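Local coordinates for periplasmic binding protein (Mycobacterium smegmatis, PDB 4MDY) that probably captures an iron-containing solute outside the cell membrane and hands it to an ABC transporter for uptake, at residues 38-50 and 137-151. Residues are numbered along the deposited sequence; the frame is centred on the assembly and turned at random.
Sequences LTEQDDLLAVGVV and QATIIGQAVFKNAEM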
loop_
_atom_site.group_PDB
_atom_site.type_symbol
_atom_site.label_atom_id
_atom_site.label_comp_id
_atom_site.label_asym_id
_atom_site.label_seq_id
_atom_site.Cartn_x
_atom_site.Cartn_y
_atom_site.Cartn_z
ATOM N N LEU A 38 8.066 4.427 -1.151
ATOM C CA LEU A 38 6.921 4.928 -0.411
ATOM C C LEU A 38 6.341 3.987 0.639
ATOM O O LEU A 38 5.651 4.453 1.544
ATOM C CB LEU A 38 5.820 5.343 -1.400
ATOM C CG LEU A 38 6.235 6.449 -2.380
ATOM C CD1 LEU A 38 5.130 6.748 -3.379
ATOM C CD2 LEU A 38 6.629 7.720 -1.626
ATOM N N THR A 39 6.603 2.681 0.536
ATOM C CA THR A 39 5.950 1.705 1.429
ATOM C C THR A 39 6.861 0.597 1.988
ATOM O O THR A 39 6.419 -0.194 2.826
ATOM C CB THR A 39 4.770 1.015 0.704
ATOM O OG1 THR A 39 5.249 0.400 -0.495
ATOM C CG2 THR A 39 3.663 2.008 0.356
ATOM N N GLU A 40 8.119 0.543 1.553
ATOM C CA GLU A 40 9.016 -0.575 1.867
ATOM C C GLU A 40 9.330 -0.727 3.352
ATOM O O GLU A 40 9.708 -1.821 3.799
ATOM C CB GLU A 40 10.329 -0.462 1.081
ATOM C CG GLU A 40 10.169 -0.610 -0.423
ATOM C CD GLU A 40 10.087 0.715 -1.146
ATOM O OE1 GLU A 40 9.284 1.560 -0.713
ATOM O OE2 GLU A 40 10.817 0.906 -2.147
ATOM N N GLN A 41 9.194 0.358 4.117
ATOM C CA GLN A 41 9.471 0.294 5.543
ATOM C C GLN A 41 8.605 -0.747 6.240
ATOM O O GLN A 41 9.048 -1.346 7.202
ATOM C CB GLN A 41 9.348 1.668 6.228
ATOM C CG GLN A 41 7.943 2.237 6.378
ATOM C CD GLN A 41 7.523 3.114 5.216
ATOM O OE1 GLN A 41 7.949 2.911 4.071
ATOM N NE2 GLN A 41 6.674 4.089 5.498
ATOM N N ASP A 42 7.384 -0.965 5.753
ATOM C CA ASP A 42 6.499 -1.957 6.366
ATOM C C ASP A 42 6.999 -3.379 6.112
ATOM O O ASP A 42 6.876 -4.239 6.973
ATOM C CB ASP A 42 5.066 -1.811 5.859
ATOM C CG ASP A 42 4.319 -0.639 6.496
ATOM O OD1 ASP A 42 4.941 0.220 7.167
ATOM O OD2 ASP A 42 3.085 -0.584 6.307
ATOM N N ASP A 43 7.568 -3.629 4.940
ATOM C CA ASP A 43 8.135 -4.959 4.664
ATOM C C ASP A 43 9.334 -5.196 5.578
ATOM O O ASP A 43 9.445 -6.243 6.210
ATOM C CB ASP A 43 8.565 -5.090 3.200
ATOM C CG ASP A 43 7.415 -4.876 2.229
ATOM O OD1 ASP A 43 6.572 -5.791 2.065
ATOM O OD2 ASP A 43 7.367 -3.785 1.622
ATOM N N LEU A 44 10.217 -4.200 5.667
ATOM C CA LEU A 44 11.415 -4.304 6.505
ATOM C C LEU A 44 11.059 -4.509 7.982
ATOM O O LEU A 44 11.527 -5.453 8.634
ATOM C CB LEU A 44 12.292 -3.055 6.309
ATOM C CG LEU A 44 12.911 -3.000 4.902
ATOM C CD1 LEU A 44 13.418 -1.613 4.537
ATOM C CD2 LEU A 44 14.031 -4.028 4.762
ATOM N N LEU A 45 10.192 -3.645 8.493
ATOM C CA LEU A 45 9.792 -3.698 9.898
ATOM C C LEU A 45 9.038 -4.986 10.251
ATOM O O LEU A 45 9.181 -5.492 11.359
ATOM C CB LEU A 45 8.961 -2.470 10.264
ATOM C CG LEU A 45 9.759 -1.157 10.320
ATOM C CD1 LEU A 45 8.806 0.025 10.445
ATOM C CD2 LEU A 45 10.763 -1.172 11.459
ATOM N N ALA A 46 8.261 -5.519 9.309
ATOM C CA ALA A 46 7.541 -6.775 9.527
ATOM C C ALA A 46 8.481 -7.908 9.930
ATOM O O ALA A 46 8.102 -8.769 10.717
ATOM C CB ALA A 46 6.753 -7.171 8.281
ATOM N N VAL A 47 9.697 -7.910 9.383
ATOM C CA VAL A 47 10.678 -8.965 9.676
ATOM C C VAL A 47 11.799 -8.518 10.616
ATOM O O VAL A 47 12.812 -9.194 10.744
ATOM C CB VAL A 47 11.254 -9.583 8.378
ATOM C CG1 VAL A 47 10.155 -10.298 7.600
ATOM C CG2 VAL A 47 11.935 -8.537 7.505
ATOM N N GLY A 48 11.618 -7.375 11.280
ATOM C CA GLY A 48 12.541 -6.945 12.327
ATOM C C GLY A 48 13.777 -6.208 11.848
ATOM O O GLY A 48 14.717 -6.032 12.609
ATOM N N VAL A 49 13.783 -5.783 10.591
ATOM C CA VAL A 49 14.863 -4.972 10.058
ATOM C C VAL A 49 14.434 -3.514 10.198
ATOM O O VAL A 49 13.482 -3.082 9.549
ATOM C CB VAL A 49 15.159 -5.321 8.592
ATOM C CG1 VAL A 49 16.207 -4.379 8.012
ATOM C CG2 VAL A 49 15.618 -6.781 8.488
ATOM N N VAL A 50 15.107 -2.768 11.069
ATOM C CA VAL A 50 14.759 -1.357 11.295
ATOM C C VAL A 50 15.628 -0.479 10.387
ATOM O O VAL A 50 16.846 -0.425 10.562
ATOM C CB VAL A 50 14.950 -0.945 12.780
ATOM C CG1 VAL A 50 14.485 0.483 13.009
ATOM C CG2 VAL A 50 14.182 -1.885 13.698
ATOM N N GLN A 137 6.985 -7.134 -4.109
ATOM C CA GLN A 137 7.825 -6.265 -3.295
ATOM C C GLN A 137 8.250 -6.931 -1.980
ATOM O O GLN A 137 9.417 -6.864 -1.593
ATOM C CB GLN A 137 7.098 -4.950 -3.027
ATOM C CG GLN A 137 7.770 -4.081 -1.991
ATOM C CD GLN A 137 7.153 -2.701 -1.939
ATOM O OE1 GLN A 137 7.013 -2.036 -2.965
ATOM N NE2 GLN A 137 6.769 -2.265 -0.744
ATOM N N ALA A 138 7.306 -7.558 -1.283
ATOM C CA ALA A 138 7.614 -8.220 -0.020
ATOM C C ALA A 138 8.610 -9.347 -0.245
ATOM O O ALA A 138 9.585 -9.475 0.484
ATOM C CB ALA A 138 6.345 -8.766 0.618
ATOM N N THR A 139 8.371 -10.155 -1.273
ATOM C CA THR A 139 9.237 -11.295 -1.540
ATOM C C THR A 139 10.698 -10.909 -1.812
ATOM O O THR A 139 11.602 -11.491 -1.222
ATOM C CB THR A 139 8.688 -12.160 -2.689
ATOM O OG1 THR A 139 7.380 -12.625 -2.327
ATOM C CG2 THR A 139 9.584 -13.366 -2.930
ATOM N N ILE A 140 10.935 -9.942 -2.692
ATOM C CA ILE A 140 12.314 -9.568 -3.001
ATOM C C ILE A 140 13.002 -8.937 -1.782
ATOM O O ILE A 140 14.172 -9.186 -1.555
ATOM C CB ILE A 140 12.427 -8.666 -4.245
ATOM C CG1 ILE A 140 13.869 -8.645 -4.756
ATOM C CG2 ILE A 140 11.938 -7.252 -3.961
ATOM C CD1 ILE A 140 14.032 -7.950 -6.090
ATOM N N ILE A 141 12.268 -8.151 -0.993
ATOM C CA ILE A 141 12.845 -7.522 0.213
ATOM C C ILE A 141 13.216 -8.572 1.266
ATOM O O ILE A 141 14.292 -8.508 1.867
ATOM C CB ILE A 141 11.900 -6.458 0.812
ATOM C CG1 ILE A 141 11.772 -5.282 -0.154
ATOM C CG2 ILE A 141 12.410 -5.975 2.171
ATOM C CD1 ILE A 141 10.667 -4.306 0.199
ATOM N N GLY A 142 12.316 -9.532 1.479
ATOM C CA GLY A 142 12.575 -10.672 2.347
ATOM C C GLY A 142 13.824 -11.432 1.947
ATOM O O GLY A 142 14.627 -11.806 2.803
ATOM N N GLN A 143 13.995 -11.644 0.644
ATOM C CA GLN A 143 15.200 -12.297 0.120
ATOM C C GLN A 143 16.459 -11.494 0.434
ATOM O O GLN A 143 17.431 -12.026 0.971
ATOM C CB GLN A 143 15.074 -12.520 -1.387
ATOM C CG GLN A 143 14.125 -13.651 -1.727
ATOM C CD GLN A 143 13.777 -13.728 -3.202
ATOM O OE1 GLN A 143 14.539 -13.299 -4.064
ATOM N NE2 GLN A 143 12.620 -14.285 -3.496
ATOM N N ALA A 144 16.403 -10.202 0.129
ATOM C CA ALA A 144 17.546 -9.303 0.279
ATOM C C ALA A 144 18.023 -9.131 1.724
ATOM O O ALA A 144 19.200 -8.811 1.952
ATOM C CB ALA A 144 17.199 -7.947 -0.305
ATOM N N VAL A 145 17.123 -9.315 2.692
ATOM C CA VAL A 145 17.487 -9.157 4.106
ATOM C C VAL A 145 17.604 -10.491 4.842
ATOM O O VAL A 145 17.694 -10.521 6.074
ATOM C CB VAL A 145 16.536 -8.177 4.847
ATOM C CG1 VAL A 145 16.465 -6.858 4.096
ATOM C CG2 VAL A 145 15.138 -8.755 5.063
ATOM N N PHE A 146 17.618 -11.583 4.072
ATOM C CA PHE A 146 17.912 -12.923 4.575
ATOM C C PHE A 146 16.823 -13.450 5.521
ATOM O O PHE A 146 17.114 -14.170 6.471
ATOM C CB PHE A 146 19.292 -12.958 5.256
ATOM C CG PHE A 146 20.452 -12.767 4.315
ATOM C CD1 PHE A 146 20.738 -11.523 3.765
ATOM C CD2 PHE A 146 21.291 -13.835 4.012
ATOM C CE1 PHE A 146 21.814 -11.350 2.909
ATOM C CE2 PHE A 146 22.372 -13.665 3.158
ATOM C CZ PHE A 146 22.636 -12.422 2.606
ATOM N N LYS A 147 15.575 -13.078 5.249
ATOM C CA LYS A 147 14.431 -13.462 6.080
ATOM C C LYS A 147 13.251 -13.863 5.192
ATOM O O LYS A 147 12.090 -13.552 5.463
ATOM C CB LYS A 147 14.064 -12.324 7.038
ATOM C CG LYS A 147 15.228 -11.926 7.937
ATOM C CD LYS A 147 14.815 -11.084 9.122
ATOM C CE LYS A 147 16.020 -10.459 9.808
ATOM N NZ LYS A 147 15.633 -9.711 11.049
ATOM N N ASN A 148 13.570 -14.571 4.119
ATOM C CA ASN A 148 12.551 -14.993 3.166
ATOM C C ASN A 148 11.536 -15.976 3.750
ATOM O O ASN A 148 10.366 -15.940 3.373
ATOM C CB ASN A 148 13.192 -15.554 1.894
ATOM C CG ASN A 148 14.311 -16.530 2.190
ATOM O OD1 ASN A 148 15.409 -16.128 2.595
ATOM N ND2 ASN A 148 14.042 -17.820 1.994
ATOM N N ALA A 149 11.964 -16.832 4.678
ATOM C CA ALA A 149 11.039 -17.783 5.319
ATOM C C ALA A 149 9.933 -17.059 6.103
ATOM O O ALA A 149 8.753 -17.371 5.979
ATOM C CB ALA A 149 11.800 -18.741 6.226
ATOM N N GLU A 150 10.318 -16.073 6.904
ATOM C CA GLU A 150 9.335 -15.298 7.648
ATOM C C GLU A 150 8.435 -14.504 6.711
ATOM O O GLU A 150 7.228 -14.401 6.940
ATOM C CB GLU A 150 10.016 -14.355 8.651
ATOM C CG GLU A 150 9.042 -13.621 9.578
ATOM C CD GLU A 150 8.338 -14.556 10.547
ATOM O OE1 GLU A 150 8.812 -14.681 11.690
ATOM O OE2 GLU A 150 7.332 -15.195 10.157
HETATM N N MSE A 151 9.015 -13.920 5.669
HETATM C CA MSE A 151 8.239 -13.078 4.751
HETATM C C MSE A 151 7.198 -13.920 4.064
HETATM O O MSE A 151 6.054 -13.496 3.886
HETATM C CB MSE A 151 9.136 -12.390 3.724
HETATM C CG MSE A 151 8.392 -11.328 2.920
HETATM SE SE MSE A 151 7.909 -9.775 4.046
HETATM C CE MSE A 151 9.721 -8.999 4.012
#
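The side chain of Gln137 starts with CG anti to the backbone N (chi1 170°) and stays extended beyond it, which carries the amide to Thr39 and Asp43. Both N-H groups of NE2 are spent on nearly straight bonds within the amide plane, one to Thr39 OG1 (3.1 Å), the other to Asp43 OD2 (2.9 Å), fixing the amide's rotation. The carboxylate of Asp43 is turned 76° from that amide, and its side chain fits as a knob among Gln137, Ala138, Ile141 and Met151, OD1 lying 3.3 Å from Ala138 CB. Leu44 CD2 packs against Ile141 CG2 (3.6 Å) and Val145 CG1, while Val47 CG1 meets the methyl CE of selenomethionine Met151 at 3.8 Å. Where a Schellman motif with C-prime Gly48 closes helix 40-46, the extended Lys147 chain runs past Val47 CB, and its NZ donates to Val47 O (2.9 Å) in the carbonyl plane. Asn104 also bonds Thr39 OG1. The axes of helix 40-46 and segment 137-144 cross at -48°, with Leu44 and Val49 resting on strand 33-35 in the N-terminal lobe; as in two-lobed relatives of this family, the long helix 148-168, whose Leu154 meets Val47, leads toward the C-terminal lobe.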